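Local coordinates for protein methionine gamma-lyase (Trichomonas vaginalis, PDB 1PFF) that belongs to the Cys/Met metabolism family of pyridoxal-phosphate-dependent enzymes, with four copies of the chain in its assembly, at residues A[14-18]-A[165-169]; A[63-67]-A[79-83]; A[124-128]-A[196-201]; A[264-268]-A[322-326]. All coordinates share one frame; numbering follows the deposited sequence.

Interaction 1. Residues A[14-18]-A[165-169]; sequences EACAA and IAKVK. With EDO (1,2-ethanediol), chain M.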
loop_
_atom_site.group_PDB
_atom_site.type_symbol
_atom_site.label_atom_id
_atom_site.label_comp_id
_atom_site.label_asym_id
_atom_site.label_seq_id
_atom_site.Cartn_x
_atom_site.Cartn_y
_atom_site.Cartn_z
ATOM N N GLU A 14 20.733 -19.427 9.230
ATOM C CA GLU A 14 19.798 -20.488 8.853
ATOM C C GLU A 14 18.395 -19.929 8.635
ATOM O O GLU A 14 17.666 -20.371 7.746
ATOM C CB GLU A 14 19.732 -21.562 9.944
ATOM C CG GLU A 14 21.029 -22.315 10.155
ATOM C CD GLU A 14 20.913 -23.457 11.150
ATOM O OE1 GLU A 14 19.776 -23.873 11.518
ATOM O OE2 GLU A 14 21.985 -23.954 11.555
ATOM N N ALA A 15 18.017 -18.955 9.456
ATOM C CA ALA A 15 16.649 -18.435 9.434
ATOM C C ALA A 15 16.575 -16.989 9.920
ATOM O O ALA A 15 17.500 -16.471 10.557
ATOM C CB ALA A 15 15.716 -19.340 10.278
ATOM N N CYS A 16 15.457 -16.342 9.621
ATOM C CA CYS A 16 15.242 -14.980 10.065
ATOM C C CYS A 16 13.770 -14.761 10.401
ATOM O O CYS A 16 12.889 -15.396 9.816
ATOM C CB CYS A 16 15.728 -14.009 8.992
ATOM S SG CYS A 16 15.152 -12.319 9.160
ATOM N N ALA A 17 13.531 -13.899 11.386
ATOM C CA ALA A 17 12.190 -13.492 11.790
ATOM C C ALA A 17 12.109 -11.976 11.678
ATOM O O ALA A 17 12.902 -11.263 12.289
ATOM C CB ALA A 17 11.903 -13.934 13.227
ATOM N N ALA A 18 11.168 -11.496 10.868
ATOM C CA ALA A 18 10.893 -10.072 10.753
ATOM C C ALA A 18 9.936 -9.623 11.862
ATOM O O ALA A 18 9.049 -10.383 12.262
ATOM C CB ALA A 18 10.318 -9.752 9.377
ATOM N N ILE A 165 15.112 -19.330 15.874
ATOM C CA ILE A 165 14.100 -18.524 15.181
ATOM C C ILE A 165 12.691 -19.095 15.314
ATOM O O ILE A 165 11.722 -18.340 15.387
ATOM C CB ILE A 165 14.465 -18.310 13.692
ATOM C CG1 ILE A 165 15.725 -17.434 13.556
ATOM C CG2 ILE A 165 13.265 -17.703 12.927
ATOM C CD1 ILE A 165 15.659 -16.116 14.357
ATOM N N ALA A 166 12.573 -20.423 15.337
ATOM C CA ALA A 166 11.290 -21.070 15.623
ATOM C C ALA A 166 10.677 -20.555 16.931
ATOM O O ALA A 166 9.500 -20.240 16.969
ATOM C CB ALA A 166 11.437 -22.587 15.662
ATOM N N LYS A 167 11.485 -20.462 17.987
ATOM C CA LYS A 167 11.035 -19.965 19.299
ATOM C C LYS A 167 10.795 -18.456 19.308
ATOM O O LYS A 167 9.840 -17.972 19.922
ATOM C CB LYS A 167 12.050 -20.333 20.384
ATOM C CG LYS A 167 12.077 -21.814 20.723
ATOM C CD LYS A 167 12.911 -22.071 21.972
ATOM C CE LYS A 167 12.800 -23.528 22.410
ATOM N NZ LYS A 167 13.995 -23.958 23.200
ATOM N N VAL A 168 11.666 -17.713 18.626
ATOM C CA VAL A 168 11.498 -16.266 18.481
ATOM C C VAL A 168 10.129 -15.967 17.852
ATOM O O VAL A 168 9.413 -15.094 18.333
ATOM C CB VAL A 168 12.653 -15.617 17.659
ATOM C CG1 VAL A 168 12.339 -14.142 17.304
ATOM C CG2 VAL A 168 13.977 -15.724 18.409
ATOM N N LYS A 169 9.760 -16.720 16.814
ATOM C CA LYS A 169 8.485 -16.516 16.125
ATOM C C LYS A 169 7.294 -16.949 16.970
ATOM O O LYS A 169 6.347 -16.176 17.175
ATOM C CB LYS A 169 8.461 -17.276 14.791
ATOM C CG LYS A 169 9.313 -16.643 13.702
ATOM C CD LYS A 169 9.192 -17.385 12.380
ATOM C CE LYS A 169 9.840 -16.573 11.267
ATOM N NZ LYS A 169 9.674 -17.224 9.938
HETATM C C1 EDO M . 15.970 -25.502 26.509
HETATM O O1 EDO M . 14.579 -25.696 26.286
HETATM C C2 EDO M . 16.513 -24.447 25.550
HETATM O O2 EDO M . 15.828 -23.216 25.742
#
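A15 and A17, two residues apart on edge strand 15-19, turn their CB atoms onto helix 162-177, illustrating how a helix is laid along one border of the mixed sheet in a PLP-dependent enzyme of the aminotransferase clan. Strand 15-18 and helix 165-169 run nearly parallel, 14° apart, with their axes 8.2 Å from each other. The apolar contacts centre on I165, whose CB lies 3.8 Å from A15 CB. With I165 CG2 anti to the backbone N (CG1 beside it, chi1 -67°), that branch faces A17, CG2 to A17 CB at 4.0 Å. V168 adds CG1 at 4.1 Å from A17 CB, while it also touches A28 and F33 of helix 22-33. A second group of contacts sets carbon against the strand's backbone: I165 CG1 sits 3.6 Å from A15 O. Last comes a mixed contact by K169. Its extended chain rests on the methyl of A17, CG to CB at 3.8 Å, and carries the ammonium group to a salt bridge with E4 of helix 2-11; the same E4 carboxylate accepts from the backbone N of A18. On the way to that partner, K169 CE passes C16 O at 3.6 Å.

Interaction 2. Residues A[63-67]-A[79-83]; sequences VEVDF and HLKPN. With EDO (1,2-ethanediol), chain O; EDO (1,2-ethanediol), chain C.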
loop_
_atom_site.group_PDB
_atom_site.type_symbol
_atom_site.label_atom_id
_atom_site.label_comp_id
_atom_site.label_asym_id
_atom_site.label_seq_id
_atom_site.Cartn_x
_atom_site.Cartn_y
_atom_site.Cartn_z
ATOM N N VAL A 63 15.007 -10.625 36.540
ATOM C CA VAL A 63 16.243 -10.873 35.794
ATOM C C VAL A 63 17.332 -9.972 36.375
ATOM O O VAL A 63 17.121 -8.774 36.552
ATOM C CB VAL A 63 16.080 -10.577 34.278
ATOM C CG1 VAL A 63 17.404 -10.776 33.523
ATOM C CG2 VAL A 63 14.980 -11.448 33.654
ATOM N N GLU A 64 18.485 -10.551 36.686
ATOM C CA GLU A 64 19.635 -9.767 37.123
ATOM C C GLU A 64 20.353 -9.273 35.880
ATOM O O GLU A 64 20.518 -10.029 34.919
ATOM C CB GLU A 64 20.572 -10.615 37.996
ATOM C CG GLU A 64 19.818 -11.439 39.032
ATOM C CD GLU A 64 20.701 -12.359 39.855
ATOM O OE1 GLU A 64 21.801 -12.737 39.396
ATOM O OE2 GLU A 64 20.273 -12.713 40.969
ATOM N N VAL A 65 20.753 -8.004 35.888
ATOM C CA VAL A 65 21.409 -7.400 34.726
ATOM C C VAL A 65 22.668 -6.674 35.198
ATOM O O VAL A 65 22.627 -5.894 36.148
ATOM C CB VAL A 65 20.468 -6.389 34.000
ATOM C CG1 VAL A 65 21.176 -5.721 32.803
ATOM C CG2 VAL A 65 19.182 -7.069 33.562
ATOM N N ASP A 66 23.786 -6.948 34.546
ATOM C CA ASP A 66 24.973 -6.129 34.727
ATOM C C ASP A 66 25.206 -5.317 33.460
ATOM O O ASP A 66 25.171 -5.875 32.366
ATOM C CB ASP A 66 26.183 -7.019 34.984
ATOM C CG ASP A 66 26.232 -7.535 36.409
ATOM O OD1 ASP A 66 26.277 -6.711 37.345
ATOM O OD2 ASP A 66 26.234 -8.742 36.687
ATOM N N PHE A 67 25.433 -4.011 33.600
ATOM C CA PHE A 67 25.925 -3.198 32.477
ATOM C C PHE A 67 27.428 -3.009 32.628
ATOM O O PHE A 67 27.897 -2.496 33.649
ATOM C CB PHE A 67 25.249 -1.823 32.421
ATOM C CG PHE A 67 23.772 -1.878 32.191
ATOM C CD1 PHE A 67 22.888 -1.772 33.268
ATOM C CD2 PHE A 67 23.256 -2.039 30.903
ATOM C CE1 PHE A 67 21.503 -1.820 33.062
ATOM C CE2 PHE A 67 21.866 -2.085 30.687
ATOM C CZ PHE A 67 20.995 -1.970 31.776
ATOM N N HIS A 79 32.324 -11.365 34.342
ATOM C CA HIS A 79 30.977 -11.148 34.872
ATOM C C HIS A 79 30.038 -12.345 34.750
ATOM O O HIS A 79 28.855 -12.235 35.063
ATOM C CB HIS A 79 30.345 -9.898 34.241
ATOM C CG HIS A 79 30.903 -8.620 34.779
ATOM N ND1 HIS A 79 30.341 -7.955 35.851
ATOM C CD2 HIS A 79 31.990 -7.898 34.414
ATOM C CE1 HIS A 79 31.049 -6.871 36.110
ATOM N NE2 HIS A 79 32.055 -6.813 35.254
ATOM N N LEU A 80 30.572 -13.481 34.308
ATOM C CA LEU A 80 29.779 -14.697 34.136
ATOM C C LEU A 80 29.356 -15.242 35.491
ATOM O O LEU A 80 30.154 -15.259 36.429
ATOM C CB LEU A 80 30.568 -15.758 33.354
ATOM C CG LEU A 80 30.897 -15.463 31.886
ATOM C CD1 LEU A 80 31.823 -16.527 31.320
ATOM C CD2 LEU A 80 29.641 -15.301 30.996
ATOM N N LYS A 81 28.095 -15.657 35.586
ATOM C CA LYS A 81 27.517 -16.238 36.801
ATOM C C LYS A 81 26.862 -17.567 36.434
ATOM O O LYS A 81 26.634 -17.818 35.255
ATOM C CB LYS A 81 26.469 -15.285 37.397
ATOM C CG LYS A 81 27.050 -13.979 37.926
ATOM C CD LYS A 81 26.202 -13.412 39.063
ATOM C CE LYS A 81 25.223 -12.377 38.561
ATOM N NZ LYS A 81 24.492 -11.723 39.689
ATOM N N PRO A 82 26.562 -18.425 37.413
ATOM C CA PRO A 82 25.910 -19.710 37.122
ATOM C C PRO A 82 24.614 -19.540 36.331
ATOM O O PRO A 82 24.263 -20.412 35.532
ATOM C CB PRO A 82 25.610 -20.271 38.518
ATOM C CG PRO A 82 26.707 -19.677 39.379
ATOM C CD PRO A 82 26.826 -18.262 38.855
ATOM N N ASN A 83 23.929 -18.421 36.548
ATOM C CA ASN A 83 22.653 -18.165 35.899
ATOM C C ASN A 83 22.709 -17.244 34.662
ATOM O O ASN A 83 21.667 -16.800 34.174
ATOM C CB ASN A 83 21.646 -17.657 36.933
ATOM C CG ASN A 83 22.068 -16.342 37.585
ATOM O OD1 ASN A 83 23.260 -16.071 37.780
ATOM N ND2 ASN A 83 21.080 -15.528 37.948
HETATM C C1 EDO O . 21.701 -6.371 40.141
HETATM O O1 EDO O . 22.865 -6.853 39.477
HETATM C C2 EDO O . 20.443 -7.018 39.556
HETATM O O2 EDO O . 20.080 -6.370 38.352
HETATM C C1 EDO C . 18.545 -17.260 41.901
HETATM O O1 EDO C . 18.851 -17.059 40.526
HETATM C C2 EDO C . 19.196 -16.177 42.758
HETATM O O2 EDO C . 20.397 -15.720 42.147
HETATM O O HOH W 1 28.322 -10.488 37.116
HETATM O O HOH W 2 24.451 -9.074 38.891
#
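E64 OE1 is gripped by two groups from the other segment, K81 NZ and N83 ND2, where edge strand 64-68 of the seven-stranded sheet faces the end of its crossover connection to strand 84-90. K81 forms a salt bridge, NZ to E64 OE1 at 2.9 Å, approaching from above the carboxylate plane, 47° out of it. A bend in the lysine chain at chi3 (-96°) turns the ammonium group toward that oxygen. N83 ND2 gives a weak but almost straight bond to the same E64 OE1, 3.2 Å long, with its amide nearly perpendicular (89°) to the carboxylate; ND2 also bonds to G37 O, which ties the loop to the residues just ahead of strand 39-43. Farther along the strand the link is made by water. D66 OD2, already bonded to H39, accepts from one water at 2.8 Å, and that water also donates to H79 O at 2.7 Å. A second water donates to D66 OD2 and accepts from K81 NZ, so the lysine is shared between both acids in this surface contact, one directly and one through solvent. The second water lies 2.8 Å from O1 of a 1,2-ethanediol, whose O2 takes the backbone N-H of V65 at 3.0 Å.

Interaction 3. Residues A[124-128]-A[196-201]; sequences ASPIL and LDMRVK
The carboxylate of D197 is the flat group beside I127: its OD2 lies 4.0 Å from I127 CG2. That oxygen also takes K201 NZ at 2.8 Å, on the syn side and 22° out of the carboxylate plane, in an i to i+4 salt bridge within helix 183-216, while OD1 pairs with R202 of the third subunit. The aliphatic part of K201 crosses I127 at about a right angle and brings CE to 3.6 Å from I127 CG2. On its other branch I127 slides past L196, the two chains pointing in opposite directions, with I127 CG1 at 3.6 Å from L196 CG. V200 meets L128 tip to tip, CG1 to L128 CG at 3.6 Å, and its CG2 touches S125 OG. That hydroxyl accepts from the backbone N of I127 at 3.1 Å, an ST turn that shapes the 125-128 turn from which the isoleucine projects. L10 of helix 2-11 covers I127 and L196 as well. The short 125-128 turn, which follows strand 116-120, is thus held against the long helix 183-216 by the apolar contacts of I127, L128 and V200, and the arrangement is a single knob-into-hole contact, I127 among L196, D197, V200 and K201.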
loop_
_atom_site.group_PDB
_atom_site.type_symbol
_atom_site.label_atom_id
_atom_site.label_comp_id
_atom_site.label_asym_id
_atom_site.label_seq_id
_atom_site.Cartn_x
_atom_site.Cartn_y
_atom_site.Cartn_z
ATOM N N ALA A 124 26.352 -1.215 11.372
ATOM C CA ALA A 124 27.241 -1.851 10.392
ATOM C C ALA A 124 26.460 -2.395 9.182
ATOM O O ALA A 124 26.879 -2.196 8.026
ATOM C CB ALA A 124 28.073 -2.973 11.049
ATOM N N SER A 125 25.339 -3.078 9.455
ATOM C CA SER A 125 24.505 -3.741 8.430
ATOM C C SER A 125 25.165 -5.045 7.954
ATOM O O SER A 125 26.377 -5.215 8.122
ATOM C CB SER A 125 24.237 -2.808 7.234
ATOM O OG SER A 125 25.166 -3.063 6.194
ATOM N N PRO A 126 24.385 -5.952 7.351
ATOM C CA PRO A 126 24.915 -7.232 6.850
ATOM C C PRO A 126 25.947 -7.024 5.736
ATOM O O PRO A 126 26.735 -7.931 5.474
ATOM C CB PRO A 126 23.675 -7.931 6.279
ATOM C CG PRO A 126 22.510 -7.246 6.954
ATOM C CD PRO A 126 22.942 -5.812 7.064
ATOM N N ILE A 127 25.952 -5.842 5.119
ATOM C CA ILE A 127 26.948 -5.490 4.096
ATOM C C ILE A 127 28.371 -5.374 4.669
ATOM O O ILE A 127 29.336 -5.734 3.998
ATOM C CB ILE A 127 26.543 -4.176 3.335
ATOM C CG1 ILE A 127 25.138 -4.279 2.730
ATOM C CG2 ILE A 127 27.567 -3.811 2.234
ATOM C CD1 ILE A 127 24.910 -5.520 1.824
ATOM N N LEU A 128 28.501 -4.911 5.913
ATOM C CA LEU A 128 29.823 -4.594 6.456
ATOM C C LEU A 128 30.346 -5.573 7.502
ATOM O O LEU A 128 31.552 -5.795 7.590
ATOM C CB LEU A 128 29.835 -3.176 7.018
ATOM C CG LEU A 128 29.479 -2.048 6.041
ATOM C CD1 LEU A 128 29.686 -0.686 6.720
ATOM C CD2 LEU A 128 30.236 -2.145 4.715
ATOM N N LEU A 196 20.596 -2.013 -1.011
ATOM C CA LEU A 196 21.278 -1.994 0.283
ATOM C C LEU A 196 22.809 -1.925 0.144
ATOM O O LEU A 196 23.458 -1.092 0.778
ATOM C CB LEU A 196 20.834 -3.201 1.115
ATOM C CG LEU A 196 21.606 -3.544 2.396
ATOM C CD1 LEU A 196 21.380 -2.535 3.488
ATOM C CD2 LEU A 196 21.230 -4.950 2.849
ATOM N N ASP A 197 23.374 -2.779 -0.705
ATOM C CA ASP A 197 24.816 -2.781 -0.951
ATOM C C ASP A 197 25.314 -1.397 -1.375
ATOM O O ASP A 197 26.278 -0.864 -0.810
ATOM C CB ASP A 197 25.146 -3.832 -2.019
ATOM C CG ASP A 197 26.639 -3.959 -2.286
ATOM O OD1 ASP A 197 27.149 -3.257 -3.182
ATOM O OD2 ASP A 197 27.366 -4.762 -1.677
ATOM N N MET A 198 24.624 -0.817 -2.356
ATOM C CA MET A 198 24.937 0.508 -2.878
ATOM C C MET A 198 24.878 1.596 -1.797
ATOM O O MET A 198 25.807 2.385 -1.651
ATOM C CB MET A 198 23.967 0.821 -4.029
ATOM C CG MET A 198 24.064 2.207 -4.635
ATOM S SD MET A 198 22.520 2.509 -5.562
ATOM C CE MET A 198 21.464 3.125 -4.300
ATOM N N ARG A 199 23.782 1.635 -1.047
ATOM C CA ARG A 199 23.560 2.700 -0.064
ATOM C C ARG A 199 24.531 2.615 1.117
ATOM O O ARG A 199 25.033 3.639 1.597
ATOM C CB ARG A 199 22.106 2.664 0.424
ATOM C CG ARG A 199 21.107 3.342 -0.548
ATOM C CD ARG A 199 19.629 3.291 -0.123
ATOM N NE ARG A 199 19.105 1.922 -0.051
ATOM C CZ ARG A 199 19.019 1.209 1.073
ATOM N NH1 ARG A 199 19.433 1.733 2.227
ATOM N NH2 ARG A 199 18.526 -0.022 1.045
ATOM N N VAL A 200 24.788 1.399 1.590
ATOM C CA VAL A 200 25.691 1.211 2.722
ATOM C C VAL A 200 27.128 1.569 2.354
ATOM O O VAL A 200 27.812 2.282 3.106
ATOM C CB VAL A 200 25.596 -0.209 3.295
ATOM C CG1 VAL A 200 26.815 -0.539 4.191
ATOM C CG2 VAL A 200 24.320 -0.342 4.103
ATOM N N LYS A 201 27.567 1.111 1.186
ATOM C CA LYS A 201 28.942 1.333 0.755
ATOM C C LYS A 201 29.230 2.780 0.370
ATOM O O LYS A 201 30.258 3.336 0.770
ATOM C CB LYS A 201 29.310 0.354 -0.372
ATOM C CG LYS A 201 29.289 -1.111 0.104
ATOM C CD LYS A 201 29.833 -2.075 -0.943
ATOM C CE LYS A 201 30.136 -3.424 -0.299
ATOM N NZ LYS A 201 30.110 -4.521 -1.288
#

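Interaction 4. Residues A[264-268]-A[322-326]; sequences NCHVV and DLKQA
D322 reaches from helix 316-328 into the loop 264-268, and its side chain shows, atom by atom, how one carboxylate can hold a stretch of irregular backbone. CB lies near V267 CB, 4.2 Å away. CG is anti to the backbone N (chi1 -168°), which aims the carboxylate at the backbone N-H groups of H266 and V268. H266 N is shared by both oxygens: it stands 2.9 Å from OD1 of D322 and 2.9 Å from D322 OD2, each using its syn lone pair, in a bifurcated bond. OD2 takes a further donor, V268 N, at 2.8 Å, in a nearly straight bond (167° at the hydrogen) that meets OD2 nearly along its C-O axis. OD1 in turn lies at the edge of the H266 ring, 3.5 Å from CD2, with ring and carboxylate planes 50° apart. These backbone donors satisfy a buried acid and would probably favour its charged form. A turn later on the helix, A326 CB packs against N264 CB at 3.7 Å; the amide of N264 points back to K260 O in helix 255-263. C265 SG lies 4.2 Å from L323 CD2, a looser apolar contact. The loop therefore passes from the end of helix 255-263 to strand 269-270 across one side of helix 316-328, with V268, C265 and L323 all touching I281 of strand 280-282, V268 and L323 reaching L309 of strand 306-310, and L323 also resting on V210 and F213 of helix 183-216.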
loop_
_atom_site.group_PDB
_atom_site.type_symbol
_atom_site.label_atom_id
_atom_site.label_comp_id
_atom_site.label_asym_id
_atom_site.label_seq_id
_atom_site.Cartn_x
_atom_site.Cartn_y
_atom_site.Cartn_z
ATOM N N ASN A 264 23.342 26.052 11.149
ATOM C CA ASN A 264 23.922 26.344 9.841
ATOM C C ASN A 264 24.147 25.142 8.920
ATOM O O ASN A 264 24.857 25.247 7.918
ATOM C CB ASN A 264 25.208 27.140 10.012
ATOM C CG ASN A 264 24.936 28.590 10.294
ATOM O OD1 ASN A 264 24.731 29.379 9.372
ATOM N ND2 ASN A 264 24.893 28.949 11.572
ATOM N N CYS A 265 23.541 24.010 9.264
ATOM C CA CYS A 265 23.517 22.858 8.374
ATOM C C CYS A 265 22.303 22.963 7.457
ATOM O O CYS A 265 21.181 23.193 7.910
ATOM C CB CYS A 265 23.497 21.558 9.172
ATOM S SG CYS A 265 25.006 21.295 10.132
ATOM N N HIS A 266 22.545 22.799 6.164
ATOM C CA HIS A 266 21.511 22.961 5.155
ATOM C C HIS A 266 21.272 21.633 4.432
ATOM O O HIS A 266 20.182 21.058 4.535
ATOM C CB HIS A 266 21.884 24.100 4.191
ATOM C CG HIS A 266 22.216 25.394 4.883
ATOM N ND1 HIS A 266 21.297 26.409 5.051
ATOM C CD2 HIS A 266 23.363 25.833 5.454
ATOM C CE1 HIS A 266 21.862 27.416 5.694
ATOM N NE2 HIS A 266 23.116 27.093 5.950
ATOM N N VAL A 267 22.298 21.138 3.738
ATOM C CA VAL A 267 22.237 19.867 3.006
ATOM C C VAL A 267 22.115 18.698 3.986
ATOM O O VAL A 267 21.341 17.756 3.772
ATOM C CB VAL A 267 23.481 19.697 2.097
ATOM C CG1 VAL A 267 23.569 18.289 1.519
ATOM C CG2 VAL A 267 23.462 20.732 0.991
ATOM N N VAL A 268 22.890 18.772 5.062
ATOM C CA VAL A 268 22.727 17.874 6.196
ATOM C C VAL A 268 21.567 18.410 7.064
ATOM O O VAL A 268 21.626 19.534 7.561
ATOM C CB VAL A 268 24.040 17.793 7.005
ATOM C CG1 VAL A 268 23.914 16.808 8.143
ATOM C CG2 VAL A 268 25.207 17.415 6.093
ATOM N N ASP A 322 28.852 21.971 3.186
ATOM C CA ASP A 322 27.842 22.353 4.177
ATOM C C ASP A 322 28.438 22.453 5.580
ATOM O O ASP A 322 28.249 23.454 6.283
ATOM C CB ASP A 322 26.711 21.321 4.159
ATOM C CG ASP A 322 25.480 21.756 4.942
ATOM O OD1 ASP A 322 25.287 22.961 5.179
ATOM O OD2 ASP A 322 24.630 20.938 5.353
ATOM N N LEU A 323 29.165 21.411 5.979
ATOM C CA LEU A 323 29.729 21.351 7.320
ATOM C C LEU A 323 30.830 22.388 7.521
ATOM O O LEU A 323 30.921 22.993 8.588
ATOM C CB LEU A 323 30.249 19.943 7.621
ATOM C CG LEU A 323 29.192 18.840 7.733
ATOM C CD1 LEU A 323 29.866 17.480 7.734
ATOM C CD2 LEU A 323 28.315 19.001 8.979
ATOM N N LYS A 324 31.649 22.591 6.492
ATOM C CA LYS A 324 32.751 23.545 6.551
ATOM C C LYS A 324 32.246 24.962 6.820
ATOM O O LYS A 324 32.788 25.662 7.670
ATOM C CB LYS A 324 33.568 23.508 5.254
ATOM C CG LYS A 324 34.891 24.251 5.334
ATOM C CD LYS A 324 35.431 24.578 3.952
ATOM C CE LYS A 324 36.886 25.027 4.010
ATOM N NZ LYS A 324 37.464 24.982 5.394
ATOM N N GLN A 325 31.199 25.361 6.099
ATOM C CA GLN A 325 30.565 26.661 6.284
ATOM C C GLN A 325 30.028 26.831 7.712
ATOM O O GLN A 325 30.227 27.882 8.340
ATOM C CB GLN A 325 29.454 26.851 5.241
ATOM C CG GLN A 325 28.694 28.171 5.354
ATOM C CD GLN A 325 27.547 28.113 6.367
ATOM O OE1 GLN A 325 26.881 27.085 6.504
ATOM N NE2 GLN A 325 27.321 29.211 7.068
ATOM N N ALA A 326 29.362 25.793 8.217
ATOM C CA ALA A 326 28.791 25.802 9.566
ATOM C C ALA A 326 29.863 25.862 10.658
ATOM O O ALA A 326 29.785 26.680 11.583
ATOM C CB ALA A 326 27.893 24.580 9.762
#

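Two of the contacts lie on the seven-stranded sheet, and interaction 4 lies beside the five-stranded one. Interactions 1 and 2 involve the outermost strands of the larger sheet, 15-19 and 64-68, with centres about 25 Å apart; along the sequence, interaction 2 falls wholly between the segments of interaction 1. Interaction 3, about 22 Å from interaction 1 centre to centre, alternates with it in sequence, and helices 162-177 and 183-216 follow each other. Interaction 4 comes last, its centre about 25 Å from that of interaction 3 and 45 Å from that of interaction 2. Helix 183-216 spans the gap: it carries a segment of interaction 3 and also touches L323 of interaction 4, so it joins the two regions and, at interaction 3, meets another subunit.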